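Local coordinates for protein gamma-glutamyltranspeptidase (Ggt) (Helicobacter pylori 26695, PDB 5BPK) that probably cleaves gamma-glutamyl compounds such as glutathione and passes the gamma-glutamyl group to water or an acceptor amino acid, as an Ntn hydrolase, at residues Asp129-Ala134 / Leu188-Ser193; Gly138-Met143 / Gly230-Gln235; Asn168-Ser173 / Asp209-Lys214. All coordinates share one frame; numbering follows the deposited sequence. Where two conformers were deposited one is given.

How the interactions relate
The six segments follow the chain in the order 129-134, 138-143, 168-173, 188-193, 209-214 and 230-235. Interaction 1 crosses both others along the chain, and both segments of interaction 3 fall between those of interaction 2 in sequence. Their centres lie 20 to 24 Å apart. Interactions 1 and 2 adjoin in sequence through the approach to helix 139-150. Helix 174-187 runs from the end of 168-173 to the start of 188-193. Helix 234-246, whose first residues belong to 230-235, packs against Y131 of interaction 1. The three contacts thus tie one largely helical region together. Interactions 1 and 2 also touch the partner chain, the second of the assembly.

Interaction 1 (Asp129-Ala134 / Leu188-Ser193); sequences DGYLAA and LKYSSS
A salt bridge and an offset edge-to-face tyrosine pair join D129 and Y131 to K189 and Y190. The first two lie in the loop between strand 97-102 and helix 139-150. The others form the turn that leads into helix 191-196. K189 reaches D129 with its chain extended beyond CG, and the two side chains cross at about a right angle. K189 NZ lies 2.7 Å from D129 OD2 and uses the anti lone pair of that oxygen. D129 OD1 has a second salt bridge, to R186, so the carboxylate sits between two positive groups and is probably ionised.

The tyrosines run antiparallel alongside one another. The edge of Y131 is turned to the face of Y190, with the planes at 72°. Y131 CE1 meets Y190 CD1 at 3.9 Å. G130 passes close to the phenol end of Y190, and its CA is 3.4 Å from Y190 CZ. Its backbone angles, with phi 97°, suit glycine.

Both segments belong to the gamma-glutamyltranspeptidase family, of the Ntn-hydrolase clan, and the second (partner) chain of the assembly packs against them. A28 of the partner chain packs on Y190, and S29 O of that chain is hydrogen-bonded to S192 OG. The D129 side chain is about 14 Å from the bound dihydro-oxazolyl amino acid (4UD), so the contact is away from that site.

A water links the far end of Y131 to the start of the helix. It donates to Y131 OH at 2.8 Å and accepts from S192 N at 3.1 Å. Y131 OH is also hydrogen-bonded to D243 OD2 of helix 234-246.

Interaction 2 (Gly138-Met143 / Gly230-Gln235); sequences GTVAGM and GFYQGQ
Y232 directs its hydroxyl at the first turn of helix 139-150, while F231 lies against V140 beside it. The end of helix 229-232 thus packs on the start of helix 139-150. V140 and Y232 pass in opposing senses, with V140 CB 3.9 Å from Y232 CE2. A141 N lies at the edge of the Y232 ring, near its plane, and donates to Y232 OH over 3.2 Å at an N-H...O angle of 155°. A141 CB also touches Y232 OH, at 3.4 Å.

With V140 CG1 anti to the backbone N (chi1 173°), that branch meets F231 CB. CG2, beside the N, sits over one face of F231 toward the rim, a CH-pi contact 4.2 Å from the ring centroid. A water lies over the same face, also toward the rim. It accepts from V140 N at 2.9 Å and donates to Y232 OH at 3.1 Å. F231 CD2 in turn sits over the centre of the Y232 ring. F35 of the partner chain also meets the F231 ring.

Y232 OH is further hydrogen-bonded to P137 O. The phenol therefore accepts two bonds and gives its proton to a carbonyl. In this largely buried contact it serves two N-H groups of the first helical turn, whose field may polarise it.

Interaction 3 (Asn168-Ser173 / Asp209-Lys214); sequences NGYAIS and DLFVQK
F211 turns the edge of its ring toward the face of Y170 in an offset edge-to-face pair, with the planes at 77° and the centroids 5.9 Å apart. The two side chains extend together from the sheet. F211 CD2 is the atom that meets the phenol end, 3.5 Å from Y170 OH. At the edge of the Y170 ring, near its plane, lies the Q213 amide. Q213 NE2 is 3.9 Å from Y170 CE1. Beside F211, I172 slants across and sets CD1 3.5 Å from F211 CB. Y205 makes a further edge-to-face pair with F211.

Y170 CG stands between the backbone N and the carbonyl carbon, chi1 61°, whereas F211 CG is anti to its backbone N. These different first torsions start the two rings off side by side.

The rings share one face of a two-stranded antiparallel sheet, 170-171 with 210-211. Y170 and F211 are its hydrogen-bonded pair. F211 N donates to Y170 O at 2.8 Å and nearly straight. The return bond from Y170 N to F211 O is longer, 3.3 Å, and its donor stands above the carbonyl plane. I172 N donates to D209 O at 2.9 Å.

A171 and L210 form the non-hydrogen-bonded pair, on the other face. L210 CD1 comes 3.6 Å from Y170 N. G169 takes a positive phi where the chain leaves helix 155-168, and Q213 is the N-cap residue of helix 214-226. The sheet thus joins the end of one helix to the approach of another.

Both Y170 OH and Q213 NE2 are hydrogen-bonded to V74 O. One carbonyl at the end of helix 61-75 is therefore held by one donor from each of the two segments, which gives the Y170 hydroxyl and Q213 NE2 a partner next to the ring pair.

Interaction 1 (Asp129-Ala134 / Leu188-Ser193)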
ATOM      1  N   ASP A 129       6.189   0.376  18.334  1.00 15.34           N
ATOM      2  CA  ASP A 129       7.578   0.825  18.451  1.00 17.05           C
ATOM      3  C   ASP A 129       8.465  -0.360  18.827  1.00 15.80           C
ATOM      4  O   ASP A 129       8.179  -1.082  19.794  1.00 18.30           O
ATOM      5  CB  ASP A 129       7.724   1.897  19.552  1.00 19.09           C
ATOM      6  CG  ASP A 129       7.002   3.201  19.240  1.00 18.05           C
ATOM      7  OD1 ASP A 129       6.476   3.377  18.115  1.00 17.63           O
ATOM      8  OD2 ASP A 129       6.971   4.066  20.154  1.00 20.28           O
ATOM      9  N   GLY A 130       9.560  -0.545  18.096  1.00 14.91           N
ATOM     10  CA  GLY A 130      10.580  -1.521  18.453  1.00 14.78           C
ATOM     11  C   GLY A 130      10.512  -2.866  17.763  1.00 15.89           C
ATOM     12  O   GLY A 130       9.792  -3.046  16.781  1.00 18.64           O
ATOM     13  N   TYR A 131      11.246  -3.822  18.321  1.00 14.58           N
ATOM     14  CA  TYR A 131      11.629  -5.043  17.619  1.00 16.21           C
ATOM     15  C   TYR A 131      10.544  -6.130  17.577  1.00 14.82           C
ATOM     16  O   TYR A 131      10.489  -6.912  16.620  1.00 15.58           O
ATOM     17  CB  TYR A 131      12.921  -5.612  18.219  1.00 14.80           C
ATOM     18  CG  TYR A 131      14.169  -4.776  17.958  1.00 16.49           C
ATOM     19  CD1 TYR A 131      14.380  -3.555  18.609  1.00 15.63           C
ATOM     20  CD2 TYR A 131      15.136  -5.211  17.060  1.00 15.31           C
ATOM     21  CE1 TYR A 131      15.532  -2.800  18.376  1.00 16.30           C
ATOM     22  CE2 TYR A 131      16.282  -4.464  16.809  1.00 15.15           C
ATOM     23  CZ  TYR A 131      16.475  -3.253  17.465  1.00 15.89           C
ATOM     24  OH  TYR A 131      17.614  -2.517  17.231  1.00 17.11           O
ATOM     25  N   LEU A 132       9.685  -6.169  18.595  1.00 14.53           N
ATOM     26  CA  LEU A 132       8.588  -7.142  18.653  1.00 14.77           C
ATOM     27  C   LEU A 132       7.457  -6.779  17.675  1.00 14.62           C
ATOM     28  O   LEU A 132       6.653  -7.630  17.308  1.00 15.98           O
ATOM     29  CB  LEU A 132       8.026  -7.259  20.073  1.00 15.68           C
ATOM     30  CG  LEU A 132       7.248  -8.556  20.324  1.00 16.56           C
ATOM     31  CD1 LEU A 132       8.159  -9.773  20.156  1.00 18.08           C
ATOM     32  CD2 LEU A 132       6.613  -8.564  21.709  1.00 18.21           C
ATOM     33  N   ALA A 133       7.412  -5.513  17.264  1.00 13.50           N
ATOM     34  CA  ALA A 133       6.394  -5.021  16.330  1.00 12.51           C
ATOM     35  C   ALA A 133       6.600  -5.527  14.905  1.00 11.85           C
ATOM     36  O   ALA A 133       5.722  -5.332  14.054  1.00 12.75           O
ATOM     37  CB  ALA A 133       6.381  -3.495  16.321  1.00 14.09           C
ATOM     38  N   ALA A 134       7.748  -6.145  14.632  1.00 12.13           N
ATOM     39  CA  ALA A 134       8.128  -6.511  13.249  1.00 12.48           C
ATOM     40  C   ALA A 134       7.711  -7.915  12.829  1.00 13.18           C
ATOM     41  O   ALA A 134       7.931  -8.891  13.558  1.00 15.03           O
ATOM     42  CB  ALA A 134       9.627  -6.358  13.059  1.00 14.05           C
ATOM     43  N   LEU A 188      14.918   7.796  19.054  1.00 15.59           N
ATOM     44  CA  LEU A 188      15.768   7.937  20.236  1.00 14.86           C
ATOM     45  C   LEU A 188      15.590   6.794  21.241  1.00 14.46           C
ATOM     46  O   LEU A 188      16.382   6.667  22.179  1.00 16.16           O
ATOM     47  CB  LEU A 188      15.549   9.303  20.908  1.00 15.40           C
ATOM     48  CG  LEU A 188      16.215  10.491  20.212  1.00 17.13           C
ATOM     49  CD1 LEU A 188      15.601  11.802  20.651  1.00 16.66           C
ATOM     50  CD2 LEU A 188      17.736  10.497  20.441  1.00 17.95           C
ATOM     51  N   LYS A 189      14.569   5.960  21.044  1.00 15.42           N
ATOM     52  CA  LYS A 189      14.414   4.750  21.847  1.00 16.03           C
ATOM     53  C   LYS A 189      15.389   3.622  21.505  1.00 16.28           C
ATOM     54  O   LYS A 189      15.533   2.679  22.297  1.00 16.94           O
ATOM     55  CB  LYS A 189      12.992   4.203  21.722  1.00 16.75           C
ATOM     56  CG  LYS A 189      11.904   5.132  22.218  1.00 19.04           C
ATOM     57  CD  LYS A 189      10.551   4.477  22.044  1.00 21.27           C
ATOM     58  CE  LYS A 189       9.412   5.359  22.456  1.00 27.40           C
ATOM     59  NZ  LYS A 189       8.143   4.554  22.541  1.00 26.44           N
ATOM     60  N   TYR A 190      16.037   3.699  20.332  1.00 15.66           N
ATOM     61  CA  TYR A 190      16.836   2.590  19.784  1.00 14.79           C
ATOM     62  C   TYR A 190      18.245   3.034  19.440  1.00 16.43           C
ATOM     63  O   TYR A 190      18.436   3.982  18.671  1.00 16.53           O
ATOM     64  CB  TYR A 190      16.112   1.969  18.563  1.00 15.30           C
ATOM     65  CG  TYR A 190      14.700   1.648  18.958  1.00 14.25           C
ATOM     66  CD1 TYR A 190      14.438   0.645  19.882  1.00 15.64           C
ATOM     67  CD2 TYR A 190      13.642   2.415  18.497  1.00 14.89           C
ATOM     68  CE1 TYR A 190      13.156   0.393  20.309  1.00 12.71           C
ATOM     69  CE2 TYR A 190      12.357   2.172  18.917  1.00 15.07           C
ATOM     70  CZ  TYR A 190      12.123   1.166  19.825  1.00 15.31           C
ATOM     71  OH  TYR A 190      10.837   0.946  20.246  1.00 17.52           O
ATOM     72  N   SER A 191      19.230   2.373  20.047  1.00 16.50           N
ATOM     73  CA  SER A 191      20.633   2.692  19.781  1.00 16.81           C
ATOM     74  C   SER A 191      20.972   2.557  18.299  1.00 15.80           C
ATOM     75  O   SER A 191      21.732   3.351  17.784  1.00 16.14           O
ATOM     76  CB  SER A 191      21.579   1.846  20.650  1.00 19.85           C
ATOM     77  OG  SER A 191      21.334   0.473  20.493  1.00 23.07           O
ATOM     78  N   SER A 192      20.396   1.562  17.614  1.00 15.22           N
ATOM     79  CA  SER A 192      20.626   1.391  16.182  1.00 14.68           C
ATOM     80  C   SER A 192      20.171   2.611  15.370  1.00 13.86           C
ATOM     81  O   SER A 192      20.950   3.163  14.594  1.00 14.53           O
ATOM     82  CB  SER A 192      19.913   0.137  15.697  1.00 15.20           C
ATOM     83  OG  SER A 192      18.526   0.253  15.958  1.00 15.64           O
ATOM     84  N   SER A 193      18.937   3.064  15.596  1.00 13.36           N
ATOM     85  CA  SER A 193      18.392   4.207  14.878  1.00 13.44           C
ATOM     86  C   SER A 193      19.055   5.538  15.224  1.00 13.99           C
ATOM     87  O   SER A 193      19.109   6.446  14.388  1.00 16.11           O
ATOM     88  CB  SER A 193      16.886   4.293  15.099  1.00 14.91           C
ATOM     89  OG  SER A 193      16.260   3.123  14.616  1.00 15.35           O
TER
HETATM   90  O   HOH W   1      18.911  -0.767  18.922  1.00 17.22           O

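Interaction 2 (Gly138-Met143 / Gly230-Gln235)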
ATOM      1  N   GLY A 138       9.572  -9.221   3.750  1.00  9.50           N
ATOM      2  CA  GLY A 138       9.358  -9.853   2.455  1.00 10.43           C
ATOM      3  C   GLY A 138       9.863  -9.103   1.242  1.00 10.24           C
ATOM      4  O   GLY A 138       9.946  -9.688   0.169  1.00 11.11           O
ATOM      5  N   THR A 139      10.179  -7.807   1.385  1.00 10.93           N
ATOM      6  CA  THR A 139      10.520  -6.978   0.218  1.00 10.35           C
ATOM      7  C   THR A 139      11.645  -7.525  -0.650  1.00 10.23           C
ATOM      8  O   THR A 139      11.502  -7.573  -1.860  1.00 10.77           O
ATOM      9  CB  THR A 139      10.834  -5.549   0.635  1.00  9.26           C
ATOM     10  OG1 THR A 139       9.633  -4.982   1.170  1.00  9.66           O
ATOM     11  CG2 THR A 139      11.361  -4.690  -0.533  1.00 11.42           C
ATOM     12  N   VAL A 140      12.759  -7.927  -0.043  1.00 11.13           N
ATOM     13  CA  VAL A 140      13.892  -8.377  -0.846  1.00 10.55           C
ATOM     14  C   VAL A 140      13.529  -9.648  -1.634  1.00  9.96           C
ATOM     15  O   VAL A 140      13.857  -9.784  -2.833  1.00 11.86           O
ATOM     16  CB  VAL A 140      15.146  -8.595   0.011  1.00  9.92           C
ATOM     17  CG1 VAL A 140      16.249  -9.230  -0.811  1.00 13.20           C
ATOM     18  CG2 VAL A 140      15.615  -7.242   0.609  1.00 13.92           C
ATOM     19  N   ALA A 141      12.818 -10.553  -0.970  1.00 11.19           N
ATOM     20  CA  ALA A 141      12.328 -11.770  -1.613  1.00 10.59           C
ATOM     21  C   ALA A 141      11.351 -11.452  -2.752  1.00  9.83           C
ATOM     22  O   ALA A 141      11.363 -12.117  -3.795  1.00 12.20           O
ATOM     23  CB  ALA A 141      11.690 -12.686  -0.583  1.00 12.53           C
ATOM     24  N   GLY A 142      10.512 -10.436  -2.548  1.00  9.85           N
ATOM     25  CA  GLY A 142       9.549 -10.023  -3.555  1.00 11.12           C
ATOM     26  C   GLY A 142      10.223  -9.443  -4.782  1.00 10.98           C
ATOM     27  O   GLY A 142       9.856  -9.779  -5.916  1.00 12.13           O
ATOM     28  N   MET A 143      11.202  -8.562  -4.564  1.00 10.85           N
ATOM     29  CA  MET A 143      11.937  -7.976  -5.687  1.00 12.14           C
ATOM     30  C   MET A 143      12.610  -9.057  -6.513  1.00 13.71           C
ATOM     31  O   MET A 143      12.509  -9.052  -7.745  1.00 13.85           O
ATOM     32  CB  MET A 143      12.989  -6.967  -5.214  1.00 12.77           C
ATOM     33  CG  MET A 143      12.435  -5.714  -4.537  1.00 13.08           C
ATOM     34  SD  MET A 143      11.278  -4.730  -5.512  1.00 13.95           S
ATOM     35  CE  MET A 143       9.747  -5.095  -4.682  1.00 17.22           C
ATOM     36  N   GLY A 230      21.594 -12.955   0.270  1.00 16.69           N
ATOM     37  CA  GLY A 230      22.408 -11.936   0.939  1.00 16.80           C
ATOM     38  C   GLY A 230      21.683 -11.171   2.032  1.00 15.94           C
ATOM     39  O   GLY A 230      22.312 -10.511   2.872  1.00 17.74           O
ATOM     40  N   PHE A 231      20.355 -11.250   2.019  1.00 15.80           N
ATOM     41  CA  PHE A 231      19.522 -10.675   3.065  1.00 14.85           C
ATOM     42  C   PHE A 231      19.053 -11.743   4.054  1.00 14.63           C
ATOM     43  O   PHE A 231      19.119 -11.531   5.274  1.00 14.42           O
ATOM     44  CB  PHE A 231      18.308  -9.971   2.449  1.00 14.90           C
ATOM     45  CG  PHE A 231      17.419  -9.281   3.458  1.00 12.12           C
ATOM     46  CD1 PHE A 231      17.657  -7.960   3.810  1.00 14.06           C
ATOM     47  CD2 PHE A 231      16.347  -9.941   4.051  1.00 12.44           C
ATOM     48  CE1 PHE A 231      16.850  -7.310   4.738  1.00 12.13           C
ATOM     49  CE2 PHE A 231      15.528  -9.286   4.991  1.00 13.77           C
ATOM     50  CZ  PHE A 231      15.783  -7.977   5.330  1.00 12.25           C
ATOM     51  N   TYR A 232      18.555 -12.866   3.527  1.00 14.28           N
ATOM     52  CA  TYR A 232      17.875 -13.889   4.338  1.00 13.94           C
ATOM     53  C   TYR A 232      18.802 -14.943   4.962  1.00 15.79           C
ATOM     54  O   TYR A 232      18.346 -15.744   5.782  1.00 15.98           O
ATOM     55  CB  TYR A 232      16.754 -14.580   3.531  1.00 14.99           C
ATOM     56  CG  TYR A 232      15.618 -13.624   3.175  1.00 13.10           C
ATOM     57  CD1 TYR A 232      14.613 -13.325   4.095  1.00 13.12           C
ATOM     58  CD2 TYR A 232      15.581 -12.999   1.932  1.00 15.65           C
ATOM     59  CE1 TYR A 232      13.587 -12.430   3.781  1.00 12.49           C
ATOM     60  CE2 TYR A 232      14.569 -12.097   1.600  1.00 14.09           C
ATOM     61  CZ  TYR A 232      13.578 -11.816   2.531  1.00 12.18           C
ATOM     62  OH  TYR A 232      12.586 -10.927   2.219  1.00 13.47           O
ATOM     63  N   GLN A 233      20.079 -14.939   4.565  1.00 16.46           N
ATOM     64  CA  GLN A 233      21.087 -15.850   5.110  1.00 19.03           C
ATOM     65  C   GLN A 233      22.403 -15.096   5.333  1.00 19.53           C
ATOM     66  O   GLN A 233      22.493 -13.894   5.096  1.00 18.18           O
ATOM     67  CB  GLN A 233      21.290 -17.042   4.159  1.00 19.38           C
ATOM     68  CG  GLN A 233      20.032 -17.886   3.907  1.00 21.34           C
ATOM     69  CD  GLN A 233      20.294 -19.102   3.031  1.00 30.08           C
ATOM     70  OE1 GLN A 233      21.396 -19.654   3.025  1.00 35.15           O
ATOM     71  NE2 GLN A 233      19.275 -19.528   2.293  1.00 31.74           N
ATOM     72  N   GLY A 234      23.427 -15.795   5.807  1.00 21.23           N
ATOM     73  CA  GLY A 234      24.744 -15.180   5.967  1.00 20.72           C
ATOM     74  C   GLY A 234      24.804 -14.039   6.971  1.00 19.38           C
ATOM     75  O   GLY A 234      24.044 -14.014   7.948  1.00 19.05           O
ATOM     76  N   GLN A 235      25.713 -13.090   6.722  1.00 20.15           N
ATOM     77  CA  GLN A 235      26.027 -12.019   7.683  1.00 20.23           C
ATOM     78  C   GLN A 235      24.833 -11.129   8.027  1.00 19.67           C
ATOM     79  O   GLN A 235      24.650 -10.772   9.181  1.00 18.37           O
ATOM     80  CB  GLN A 235      27.167 -11.137   7.163  1.00 22.86           C
ATOM     81  CG  GLN A 235      28.544 -11.781   7.250  1.00 28.27           C
ATOM     82  CD  GLN A 235      29.594 -11.041   6.443  1.00 35.62           C
ATOM     83  OE1 GLN A 235      29.649  -9.810   6.446  1.00 39.79           O
ATOM     84  NE2 GLN A 235      30.442 -11.793   5.750  1.00 40.56           N
TER
HETATM   85  O   HOH W   2      13.132  -7.915   2.815  1.00 12.39           O

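Interaction 3 (Asn168-Ser173 / Asp209-Lys214)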
ATOM      1  N   ASN A 168      26.835   7.559  -1.555  1.00 15.53           N
ATOM      2  CA  ASN A 168      27.231   8.944  -1.817  1.00 17.22           C
ATOM      3  C   ASN A 168      26.283   9.946  -1.181  1.00 17.26           C
ATOM      4  O   ASN A 168      26.640  11.108  -0.964  1.00 19.64           O
ATOM      5  CB  ASN A 168      27.303   9.200  -3.333  1.00 19.08           C
ATOM      6  CG  ASN A 168      28.257   8.249  -4.056  1.00 24.30           C
ATOM      7  OD1 ASN A 168      29.214   7.740  -3.478  1.00 27.06           O
ATOM      8  ND2 ASN A 168      27.994   8.019  -5.338  1.00 30.15           N
ATOM      9  N   GLY A 169      25.062   9.494  -0.902  1.00 15.35           N
ATOM     10  CA  GLY A 169      24.066  10.317  -0.261  1.00 15.54           C
ATOM     11  C   GLY A 169      23.188  11.141  -1.177  1.00 17.15           C
ATOM     12  O   GLY A 169      23.384  11.202  -2.402  1.00 18.43           O
ATOM     13  N   TYR A 170      22.191  11.756  -0.552  1.00 15.77           N
ATOM     14  CA  TYR A 170      21.277  12.679  -1.209  1.00 16.85           C
ATOM     15  C   TYR A 170      20.829  13.723  -0.192  1.00 18.11           C
ATOM     16  O   TYR A 170      20.914  13.502   1.022  1.00 18.85           O
ATOM     17  CB  TYR A 170      20.061  11.942  -1.799  1.00 17.54           C
ATOM     18  CG  TYR A 170      19.223  11.218  -0.773  1.00 14.37           C
ATOM     19  CD1 TYR A 170      19.516   9.913  -0.392  1.00 13.54           C
ATOM     20  CD2 TYR A 170      18.134  11.849  -0.179  1.00 14.94           C
ATOM     21  CE1 TYR A 170      18.742   9.251   0.571  1.00 13.46           C
ATOM     22  CE2 TYR A 170      17.355  11.201   0.783  1.00 16.92           C
ATOM     23  CZ  TYR A 170      17.662   9.899   1.144  1.00 13.19           C
ATOM     24  OH  TYR A 170      16.904   9.243   2.093  1.00 15.35           O
ATOM     25  N   ALA A 171      20.378  14.866  -0.696  1.00 20.95           N
ATOM     26  CA  ALA A 171      19.983  15.976   0.157  1.00 21.48           C
ATOM     27  C   ALA A 171      18.601  15.740   0.757  1.00 20.42           C
ATOM     28  O   ALA A 171      17.668  15.375   0.050  1.00 21.77           O
ATOM     29  CB  ALA A 171      19.999  17.281  -0.630  1.00 22.37           C
ATOM     30  N   ILE A 172      18.481  15.963   2.063  1.00 17.97           N
ATOM     31  CA  ILE A 172      17.210  15.825   2.760  1.00 18.67           C
ATOM     32  C   ILE A 172      16.257  16.925   2.271  1.00 19.74           C
ATOM     33  O   ILE A 172      16.627  18.097   2.222  1.00 21.47           O
ATOM     34  CB  ILE A 172      17.395  15.919   4.307  1.00 17.97           C
ATOM     35  CG1 ILE A 172      18.194  14.727   4.853  1.00 21.00           C
ATOM     36  CG2 ILE A 172      16.043  16.008   5.012  1.00 21.59           C
ATOM     37  CD1 ILE A 172      17.507  13.383   4.692  1.00 24.73           C
ATOM     38  N   SER A 173      15.042  16.541   1.891  1.00 21.28           N
ATOM     39  CA  SER A 173      14.043  17.495   1.423  1.00 23.13           C
ATOM     40  C   SER A 173      13.368  18.164   2.618  1.00 21.84           C
ATOM     41  O   SER A 173      13.539  17.726   3.760  1.00 21.97           O
ATOM     42  CB  SER A 173      12.995  16.797   0.549  1.00 23.07           C
ATOM     43  OG  SER A 173      12.195  15.901   1.309  1.00 22.13           O
ATOM     44  N   ASP A 209      20.732  18.857   4.226  1.00 19.40           N
ATOM     45  CA  ASP A 209      21.853  18.036   4.696  1.00 19.38           C
ATOM     46  C   ASP A 209      22.013  16.815   3.808  1.00 19.25           C
ATOM     47  O   ASP A 209      21.022  16.247   3.366  1.00 19.21           O
ATOM     48  CB  ASP A 209      21.644  17.527   6.131  1.00 20.19           C
ATOM     49  CG  ASP A 209      21.857  18.593   7.189  1.00 21.44           C
ATOM     50  OD1 ASP A 209      22.437  19.664   6.900  1.00 21.90           O
ATOM     51  OD2 ASP A 209      21.453  18.340   8.343  1.00 21.30           O
ATOM     52  N   LEU A 210      23.263  16.411   3.584  1.00 19.14           N
ATOM     53  CA  LEU A 210      23.578  15.176   2.871  1.00 18.54           C
ATOM     54  C   LEU A 210      23.346  13.986   3.800  1.00 17.53           C
ATOM     55  O   LEU A 210      23.942  13.899   4.881  1.00 19.63           O
ATOM     56  CB  LEU A 210      25.033  15.190   2.383  1.00 18.65           C
ATOM     57  CG  LEU A 210      25.401  14.083   1.398  1.00 20.73           C
ATOM     58  CD1 LEU A 210      24.691  14.288   0.069  1.00 21.92           C
ATOM     59  CD2 LEU A 210      26.901  14.005   1.204  1.00 23.21           C
ATOM     60  N   PHE A 211      22.465  13.087   3.374  1.00 15.86           N
ATOM     61  CA  PHE A 211      22.103  11.892   4.134  1.00 14.49           C
ATOM     62  C   PHE A 211      22.773  10.684   3.469  1.00 14.79           C
ATOM     63  O   PHE A 211      22.387  10.281   2.368  1.00 14.65           O
ATOM     64  CB  PHE A 211      20.586  11.726   4.137  1.00 14.97           C
ATOM     65  CG  PHE A 211      20.098  10.637   5.037  1.00 15.16           C
ATOM     66  CD1 PHE A 211      20.362  10.680   6.393  1.00 16.19           C
ATOM     67  CD2 PHE A 211      19.392   9.562   4.536  1.00 15.70           C
ATOM     68  CE1 PHE A 211      19.933   9.677   7.233  1.00 18.63           C
ATOM     69  CE2 PHE A 211      18.946   8.557   5.381  1.00 18.15           C
ATOM     70  CZ  PHE A 211      19.216   8.620   6.730  1.00 15.90           C
ATOM     71  N   VAL A 212      23.783  10.139   4.147  1.00 14.76           N
ATOM     72  CA  VAL A 212      24.585   9.023   3.654  1.00 15.89           C
ATOM     73  C   VAL A 212      24.255   7.794   4.487  1.00 15.75           C
ATOM     74  O   VAL A 212      24.090   7.894   5.710  1.00 16.48           O
ATOM     75  CB  VAL A 212      26.097   9.346   3.767  1.00 14.74           C
ATOM     76  CG1 VAL A 212      26.932   8.167   3.317  1.00 16.07           C
ATOM     77  CG2 VAL A 212      26.414  10.595   2.952  1.00 18.06           C
ATOM     78  N   GLN A 213      24.146   6.642   3.825  1.00 14.90           N
ATOM     79  CA  GLN A 213      23.724   5.397   4.480  1.00 15.11           C
ATOM     80  C   GLN A 213      24.692   4.260   4.186  1.00 13.88           C
ATOM     81  O   GLN A 213      24.409   3.360   3.393  1.00 14.87           O
ATOM     82  CB  GLN A 213      22.303   5.039   4.047  1.00 14.37           C
ATOM     83  CG  GLN A 213      21.286   6.057   4.519  1.00 13.77           C
ATOM     84  CD  GLN A 213      19.877   5.736   4.068  1.00 12.66           C
ATOM     85  OE1 GLN A 213      19.101   5.114   4.804  1.00 13.78           O
ATOM     86  NE2 GLN A 213      19.540   6.152   2.852  1.00 13.00           N
ATOM     87  N   LYS A 214      25.839   4.308   4.856  0.50 13.56           N
ATOM     88  CA  LYS A 214      26.936   3.405   4.583  0.50 13.52           C
ATOM     89  C   LYS A 214      26.605   1.934   4.880  0.50 13.58           C
ATOM     90  O   LYS A 214      26.942   1.056   4.089  0.50 15.79           O
ATOM     91  CB  LYS A 214      28.153   3.855   5.386  0.50 14.96           C
ATOM     92  CG  LYS A 214      29.441   3.175   5.013  0.50 15.34           C
ATOM     93  CD  LYS A 214      30.578   3.782   5.806  0.50 13.73           C
ATOM     94  CE  LYS A 214      31.795   2.898   5.817  0.50 16.33           C
ATOM     95  NZ  LYS A 214      32.960   3.614   6.378  0.50 18.67           N
TER